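Local coordinates for protein interacting with Hsp90 1 (Saccharomyces cerevisiae, PDB 4CGU) that takes part in pre-rRNA processing and is required for the interaction of NOP58 with snoRNA, the chain here being its C-terminal CS domain, at residues P79-K84 against D109-S114; I121-I124 against L128-P131; I145-I148 against T153-I156. All coordinates share one frame; numbering follows the deposited sequence.

Interaction 1: P79-K84 against D109-S114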
loop_
_atom_site.group_PDB
_atom_site.type_symbol
_atom_site.label_atom_id
_atom_site.label_comp_id
_atom_site.label_asym_id
_atom_site.label_seq_id
_atom_site.Cartn_x
_atom_site.Cartn_y
_atom_site.Cartn_z
ATOM N N PRO B 79 -21.893 18.915 5.601
ATOM C CA PRO B 79 -20.652 19.095 6.361
ATOM C C PRO B 79 -19.870 20.313 5.888
ATOM O O PRO B 79 -19.921 20.670 4.716
ATOM C CB PRO B 79 -19.870 17.810 6.061
ATOM C CG PRO B 79 -20.372 17.373 4.732
ATOM C CD PRO B 79 -21.837 17.730 4.727
ATOM N N GLU B 80 -19.159 20.948 6.809
ATOM C CA GLU B 80 -18.305 22.072 6.478
ATOM C C GLU B 80 -16.878 21.718 6.867
ATOM O O GLU B 80 -16.470 21.922 8.012
ATOM C CB GLU B 80 -18.766 23.321 7.232
ATOM C CG GLU B 80 -17.958 24.570 6.930
ATOM C CD GLU B 80 -18.485 25.787 7.653
ATOM O OE1 GLU B 80 -19.546 25.676 8.302
ATOM O OE2 GLU B 80 -17.843 26.854 7.570
ATOM N N TYR B 81 -16.123 21.174 5.917
ATOM C CA TYR B 81 -14.755 20.742 6.194
ATOM C C TYR B 81 -13.746 21.872 6.083
ATOM O O TYR B 81 -13.822 22.702 5.182
ATOM C CB TYR B 81 -14.336 19.603 5.261
ATOM C CG TYR B 81 -15.217 18.374 5.337
ATOM C CD1 TYR B 81 -15.282 17.609 6.495
ATOM C CD2 TYR B 81 -15.979 17.975 4.245
ATOM C CE1 TYR B 81 -16.083 16.477 6.562
ATOM C CE2 TYR B 81 -16.785 16.848 4.307
ATOM C CZ TYR B 81 -16.833 16.104 5.464
ATOM O OH TYR B 81 -17.637 14.986 5.517
ATOM N N GLU B 82 -12.798 21.886 7.012
ATOM C CA GLU B 82 -11.660 22.783 6.946
ATOM C C GLU B 82 -10.389 21.969 7.126
ATOM O O GLU B 82 -10.317 21.082 7.983
ATOM C CB GLU B 82 -11.766 23.885 7.998
ATOM C CG GLU B 82 -12.849 24.904 7.674
ATOM C CD GLU B 82 -12.919 26.031 8.679
ATOM O OE1 GLU B 82 -12.060 26.079 9.580
ATOM O OE2 GLU B 82 -13.836 26.869 8.565
ATOM N N VAL B 83 -9.397 22.271 6.296
ATOM C CA VAL B 83 -8.177 21.490 6.233
ATOM C C VAL B 83 -6.971 22.284 6.719
ATOM O O VAL B 83 -6.807 23.463 6.389
ATOM C CB VAL B 83 -7.915 21.026 4.790
ATOM C CG1 VAL B 83 -6.717 20.088 4.738
ATOM C CG2 VAL B 83 -9.157 20.357 4.216
ATOM N N LYS B 84 -6.136 21.634 7.521
ATOM C CA LYS B 84 -4.845 22.189 7.897
ATOM C C LYS B 84 -3.772 21.187 7.516
ATOM O O LYS B 84 -4.010 19.986 7.522
ATOM C CB LYS B 84 -4.773 22.450 9.399
ATOM C CG LYS B 84 -5.751 23.492 9.907
ATOM C CD LYS B 84 -5.598 23.670 11.405
ATOM C CE LYS B 84 -6.506 24.764 11.938
ATOM N NZ LYS B 84 -6.390 24.887 13.417
ATOM N N ASP B 109 -20.157 11.662 9.641
ATOM C CA ASP B 109 -19.243 11.732 8.507
ATOM C C ASP B 109 -18.964 10.362 7.891
ATOM O O ASP B 109 -18.487 9.451 8.571
ATOM C CB ASP B 109 -17.921 12.377 8.932
ATOM C CG ASP B 109 -17.981 13.892 8.937
ATOM O OD1 ASP B 109 -18.370 14.471 7.903
ATOM O OD2 ASP B 109 -17.643 14.502 9.976
ATOM N N ARG B 110 -19.263 10.228 6.602
ATOM C CA ARG B 110 -18.901 9.031 5.852
ATOM C C ARG B 110 -17.599 9.287 5.091
ATOM O O ARG B 110 -17.473 10.280 4.375
ATOM C CB ARG B 110 -20.022 8.641 4.890
ATOM N N PHE B 111 -16.629 8.393 5.260
ATOM C CA PHE B 111 -15.306 8.568 4.665
ATOM C C PHE B 111 -14.835 7.293 3.982
ATOM O O PHE B 111 -14.634 6.271 4.639
ATOM C CB PHE B 111 -14.281 8.927 5.741
ATOM C CG PHE B 111 -14.431 10.312 6.301
ATOM C CD1 PHE B 111 -14.635 11.397 5.469
ATOM C CD2 PHE B 111 -14.351 10.525 7.665
ATOM C CE1 PHE B 111 -14.762 12.670 5.991
ATOM C CE2 PHE B 111 -14.479 11.793 8.192
ATOM C CZ PHE B 111 -14.682 12.868 7.354
ATOM N N SER B 112 -14.639 7.356 2.670
ATOM C CA SER B 112 -14.040 6.245 1.937
ATOM C C SER B 112 -12.847 6.740 1.119
ATOM O O SER B 112 -12.920 6.836 -0.102
ATOM C CB SER B 112 -15.078 5.579 1.028
ATOM O OG SER B 112 -14.487 4.576 0.221
ATOM N N PRO B 113 -11.739 7.061 1.799
ATOM C CA PRO B 113 -10.610 7.684 1.107
ATOM C C PRO B 113 -9.943 6.760 0.097
ATOM O O PRO B 113 -9.956 5.536 0.246
ATOM C CB PRO B 113 -9.635 8.015 2.244
ATOM C CG PRO B 113 -10.465 7.997 3.489
ATOM C CD PRO B 113 -11.498 6.945 3.245
ATOM N N SER B 114 -9.357 7.363 -0.927
ATOM C CA SER B 114 -8.624 6.623 -1.940
ATOM C C SER B 114 -7.416 7.437 -2.385
ATOM O O SER B 114 -7.450 8.655 -2.368
ATOM C CB SER B 114 -9.526 6.318 -3.138
ATOM O OG SER B 114 -9.974 7.520 -3.736
#

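Interaction 2: I121-I124 against L128-P131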
loop_
_atom_site.group_PDB
_atom_site.type_symbol
_atom_site.label_atom_id
_atom_site.label_comp_id
_atom_site.label_asym_id
_atom_site.label_seq_id
_atom_site.Cartn_x
_atom_site.Cartn_y
_atom_site.Cartn_z
ATOM N N ILE B 121 -2.961 12.424 -5.495
ATOM C CA ILE B 121 -4.057 13.064 -4.779
ATOM C C ILE B 121 -4.747 12.067 -3.860
ATOM O O ILE B 121 -5.093 10.959 -4.274
ATOM C CB ILE B 121 -5.129 13.616 -5.748
ATOM C CG1 ILE B 121 -4.582 14.777 -6.579
ATOM C CG2 ILE B 121 -6.372 14.057 -4.983
ATOM C CD1 ILE B 121 -5.605 15.343 -7.554
ATOM N N LEU B 122 -4.946 12.469 -2.610
ATOM C CA LEU B 122 -5.705 11.671 -1.666
ATOM C C LEU B 122 -7.140 12.171 -1.614
ATOM O O LEU B 122 -7.416 13.229 -1.069
ATOM C CB LEU B 122 -5.078 11.746 -0.273
ATOM C CG LEU B 122 -5.822 10.954 0.805
ATOM C CD1 LEU B 122 -5.866 9.470 0.459
ATOM C CD2 LEU B 122 -5.178 11.162 2.160
ATOM N N TYR B 123 -8.053 11.409 -2.198
ATOM C CA TYR B 123 -9.464 11.746 -2.164
ATOM C C TYR B 123 -10.031 11.286 -0.841
ATOM O O TYR B 123 -9.705 10.199 -0.372
ATOM C CB TYR B 123 -10.193 11.086 -3.336
ATOM C CG TYR B 123 -9.758 11.660 -4.665
ATOM C CD1 TYR B 123 -10.375 12.793 -5.190
ATOM C CD2 TYR B 123 -8.710 11.090 -5.380
ATOM C CE1 TYR B 123 -9.968 13.334 -6.401
ATOM C CE2 TYR B 123 -8.302 11.618 -6.592
ATOM C CZ TYR B 123 -8.931 12.740 -7.096
ATOM O OH TYR B 123 -8.515 13.268 -8.298
ATOM N N ILE B 124 -10.854 12.128 -0.228
ATOM C CA ILE B 124 -11.419 11.831 1.084
ATOM C C ILE B 124 -12.867 11.375 0.951
ATOM O O ILE B 124 -13.245 10.324 1.465
ATOM C CB ILE B 124 -11.317 13.050 2.023
ATOM C CG1 ILE B 124 -9.847 13.432 2.217
ATOM C CG2 ILE B 124 -11.983 12.761 3.372
ATOM C CD1 ILE B 124 -8.993 12.336 2.856
ATOM N N LEU B 128 -14.343 16.254 -0.918
ATOM C CA LEU B 128 -13.002 16.680 -0.532
ATOM C C LEU B 128 -11.839 15.871 -1.114
ATOM O O LEU B 128 -11.876 14.643 -1.154
ATOM C CB LEU B 128 -12.914 16.709 0.996
ATOM C CG LEU B 128 -11.753 17.450 1.654
ATOM C CD1 LEU B 128 -11.548 18.809 1.021
ATOM C CD2 LEU B 128 -12.045 17.606 3.130
ATOM N N SER B 129 -10.806 16.580 -1.559
ATOM C CA SER B 129 -9.587 15.949 -2.052
ATOM C C SER B 129 -8.362 16.756 -1.634
ATOM O O SER B 129 -8.360 17.985 -1.711
ATOM C CB SER B 129 -9.622 15.817 -3.574
ATOM O OG SER B 129 -9.446 17.079 -4.194
ATOM N N ILE B 130 -7.325 16.056 -1.191
ATOM C CA ILE B 130 -6.089 16.689 -0.767
ATOM C C ILE B 130 -4.972 16.274 -1.705
ATOM O O ILE B 130 -4.454 15.155 -1.608
ATOM C CB ILE B 130 -5.675 16.235 0.644
ATOM C CG1 ILE B 130 -6.898 16.073 1.547
ATOM C CG2 ILE B 130 -4.651 17.203 1.245
ATOM C CD1 ILE B 130 -7.511 17.375 1.973
ATOM N N PRO B 131 -4.605 17.158 -2.638
ATOM C CA PRO B 131 -3.389 16.888 -3.405
ATOM C C PRO B 131 -2.224 16.876 -2.431
ATOM O O PRO B 131 -2.226 17.662 -1.489
ATOM C CB PRO B 131 -3.288 18.097 -4.338
ATOM C CG PRO B 131 -4.683 18.610 -4.448
ATOM C CD PRO B 131 -5.304 18.366 -3.102
#

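Interaction 3: I145-I148 against T153-I156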
loop_
_atom_site.group_PDB
_atom_site.type_symbol
_atom_site.label_atom_id
_atom_site.label_comp_id
_atom_site.label_asym_id
_atom_site.label_seq_id
_atom_site.Cartn_x
_atom_site.Cartn_y
_atom_site.Cartn_z
ATOM N N ILE B 145 -4.456 6.964 8.450
ATOM C CA ILE B 145 -5.622 7.814 8.662
ATOM C C ILE B 145 -6.401 7.401 9.910
ATOM O O ILE B 145 -6.922 6.289 9.989
ATOM C CB ILE B 145 -6.576 7.767 7.453
ATOM C CG1 ILE B 145 -5.842 8.170 6.170
ATOM C CG2 ILE B 145 -7.774 8.669 7.688
ATOM C CD1 ILE B 145 -6.731 8.193 4.944
ATOM N N PHE B 146 -6.480 8.312 10.877
ATOM C CA PHE B 146 -7.227 8.092 12.110
ATOM C C PHE B 146 -8.439 9.009 12.162
ATOM O O PHE B 146 -8.366 10.176 11.790
ATOM C CB PHE B 146 -6.354 8.373 13.332
ATOM C CG PHE B 146 -5.087 7.573 13.373
ATOM C CD1 PHE B 146 -5.085 6.280 13.867
ATOM C CD2 PHE B 146 -3.896 8.117 12.923
ATOM C CE1 PHE B 146 -3.919 5.543 13.909
ATOM C CE2 PHE B 146 -2.729 7.388 12.965
ATOM C CZ PHE B 146 -2.737 6.098 13.461
ATOM N N HIS B 147 -9.559 8.487 12.636
ATOM C CA HIS B 147 -10.751 9.308 12.770
ATOM C C HIS B 147 -11.186 9.360 14.225
ATOM O O HIS B 147 -11.423 8.326 14.847
ATOM C CB HIS B 147 -11.872 8.771 11.882
ATOM C CG HIS B 147 -13.152 9.539 11.984
ATOM N ND1 HIS B 147 -14.369 8.929 12.198
ATOM C CD2 HIS B 147 -13.406 10.866 11.899
ATOM C CE1 HIS B 147 -15.317 9.847 12.238
ATOM N NE2 HIS B 147 -14.760 11.030 12.061
ATOM N N ILE B 148 -11.251 10.570 14.773
ATOM C CA ILE B 148 -11.817 10.774 16.099
ATOM C C ILE B 148 -13.204 11.402 15.964
ATOM O O ILE B 148 -13.356 12.586 15.621
ATOM C CB ILE B 148 -10.897 11.601 17.010
ATOM C CG1 ILE B 148 -9.481 11.011 16.986
ATOM C CG2 ILE B 148 -11.445 11.631 18.434
ATOM C CD1 ILE B 148 -8.541 11.613 18.012
ATOM N N THR B 153 -12.878 14.682 13.555
ATOM C CA THR B 153 -11.611 15.071 12.959
ATOM C C THR B 153 -10.897 13.868 12.357
ATOM O O THR B 153 -10.823 12.805 12.974
ATOM C CB THR B 153 -10.699 15.778 13.991
ATOM O OG1 THR B 153 -11.349 16.961 14.473
ATOM C CG2 THR B 153 -9.375 16.176 13.362
ATOM N N LEU B 154 -10.422 14.038 11.128
ATOM C CA LEU B 154 -9.519 13.093 10.485
ATOM C C LEU B 154 -8.089 13.583 10.645
ATOM O O LEU B 154 -7.797 14.750 10.373
ATOM C CB LEU B 154 -9.824 12.978 8.991
ATOM C CG LEU B 154 -10.935 12.071 8.472
ATOM C CD1 LEU B 154 -10.923 12.078 6.944
ATOM C CD2 LEU B 154 -10.809 10.654 9.011
ATOM N N TYR B 155 -7.214 12.688 11.102
ATOM C CA TYR B 155 -5.778 12.923 11.201
ATOM C C TYR B 155 -5.087 12.017 10.196
ATOM O O TYR B 155 -5.195 10.800 10.287
ATOM C CB TYR B 155 -5.265 12.547 12.596
ATOM C CG TYR B 155 -5.805 13.388 13.728
ATOM C CD1 TYR B 155 -7.067 13.154 14.259
ATOM C CD2 TYR B 155 -5.045 14.411 14.278
ATOM C CE1 TYR B 155 -7.561 13.926 15.302
ATOM C CE2 TYR B 155 -5.527 15.189 15.316
ATOM C CZ TYR B 155 -6.783 14.942 15.825
ATOM O OH TYR B 155 -7.259 15.714 16.860
ATOM N N ILE B 156 -4.361 12.601 9.251
ATOM C CA ILE B 156 -3.688 11.827 8.215
ATOM C C ILE B 156 -2.174 12.028 8.260
ATOM O O ILE B 156 -1.689 13.150 8.173
ATOM C CB ILE B 156 -4.214 12.216 6.826
ATOM C CG1 ILE B 156 -5.733 12.018 6.772
ATOM C CG2 ILE B 156 -3.502 11.422 5.743
ATOM C CD1 ILE B 156 -6.393 12.664 5.579
#

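Interaction 1: P79-K84 against D109-S114
Y81 reaches across to D109 and makes the one hydrogen bond of this contact, its OH donating to D109 OD1 over a short 2.5 Å. The oxygen lies at the edge of the tyrosine ring, near the ring plane, but the hydroxyl comes to the acid from above the carboxylate plane, 36° out of it. With CG of Y81 beside its own backbone N (chi1 -58°), the ring extends from the strand toward the loop. The acid has a second partner: its other oxygen, OD2, accepts a hydrogen bond from N101 ND2.

The domain is a CS domain of the HSP20 clan, a beta-sandwich built from two antiparallel sheets. Y81 stands at the start of strand 81-87, an outermost strand of the four-stranded sheet within this chain, and residues 109-113 belong to the loop that leads from strand 95-101 into strand 114-116 of the other sheet.

Apolar contact is lighter and falls mainly to F111. Its far rim, CE1 and CZ, meets the hydroxyl end of the tyrosine, with CZ 4.0 Å from Y81 CE1; the two planes are inclined at 45°, an oblique pairing. A phenylalanine in place of Y81 would probably keep this touch with F111 but leave D109 OD1 without its hydroxyl donor. P79 borders the acid, its CB 4.1 Å from D109 OD1. Beyond the pair, F111 packs edge-to-face with H147.

Interaction 2: I121-I124 against L128-P131
I124 and I130 meet through their CG1 atoms, 4.0 Å apart, at the apolar centre of this contact, the two side chains lying aslant to each other. Just beside them, I124 CB rests 4.1 Å from L128 CB. The CG1 branch of I124 sits beside its own backbone N (chi1 -61°), which carries it over to I130. I124, L128 and I130 also reach I99 of strand 95-101, so this side of the ladder closes onto the four-stranded sheet. L122 faces the same interior, where its side chain touches I156.

The arrangement is a beta hairpin. Strands 121-123 and 129-131 run antiparallel, their directions 166° apart, and form two of the three strands in the smaller sheet of the CS beta-sandwich. L122 and I130 are the hydrogen-bonded pair: L122 N donates to I130 O at 2.9 Å, and I130 N returns a nearly straight bond to L122 O (176° at the hydrogen). Toward the turn, I124 N bonds to L128 O, extending the ladder by one link beyond the strands.

On the outer face the non-hydrogen-bonded pairs I121-P131 and Y123-S129 bring their side chains together. I121 sends CG1 to P131, 4.2 Å from its CB, and CG2 to S129, 4.0 Å from its CB. That same methyl covers the rim of one face of the Y123 ring, at 3.5 Å above the plane. The ring also lies obliquely against S129, Y123 CD1 being 3.5 Å from S129 CB. At the polar edge the phenol OH of Y123 is hydrogen-bonded to E119, while on the turn side L128 N is held by the side-chain oxygen of N125.

Interaction 3: I145-I148 against T153-I156
Between F146 and Y155 run two backbone hydrogen bonds, F146 N to Y155 O at 2.9 Å and Y155 N to F146 O at 2.8 Å. I148 and T153 form a second doubly bonded pair, with I148 N to T153 O at 2.9 Å. These alternate with the non-hydrogen-bonded pairs I145-I156 and H147-L154 in a regular antiparallel hairpin. The same carbonyl oxygens also receive CA-H...O contacts, among them L154 CA to F146 O at 3.4 Å.

Apolar contacts lie on both faces. On the I145 side, I145 and I156 run side by side, with I145 CG1 3.9 Å from I156 CG1. L154 CD2 touches both I145 CG2 and H147 CB, 3.6 Å from the latter. The histidine ring swings anti to its backbone N (chi1 179°), which brings H147 CD2 to within 3.4 Å of T153 O. On the other face, the CD1 methyl of I148 meets Y155 CE1 at 3.7 Å.

Polar ends look elsewhere: H147 ND1 bonds to an acidic side chain on the chain of another protein, and T153 OG1 to E151 O. Strand 153-157 lies between 95-101 and 144-148; beyond 144-148, a strand of that other protein pairs in parallel with I145, F146 and H147, continuing the sheet across the interface.

The three interactions follow one another along the chain, all within the fungal Pih1 CS domain. Interaction 3 is a hairpin of the four-stranded sheet and interaction 2 a hairpin of the three-stranded one; their centres are about 14 Å apart on opposite sides of the chain's centre, yet I124 touches L154 and I156, and L122 touches I156, between the sheets. Interaction 1, about 9 Å from the centre of either, ties the first strand to the loop that leads from the larger sheet to the smaller, F111 packing on I124 and L154. Both sheets run on into the chain of another protein, at S114 and 145-147, consistent with the sandwich using its edge strands to bind a partner.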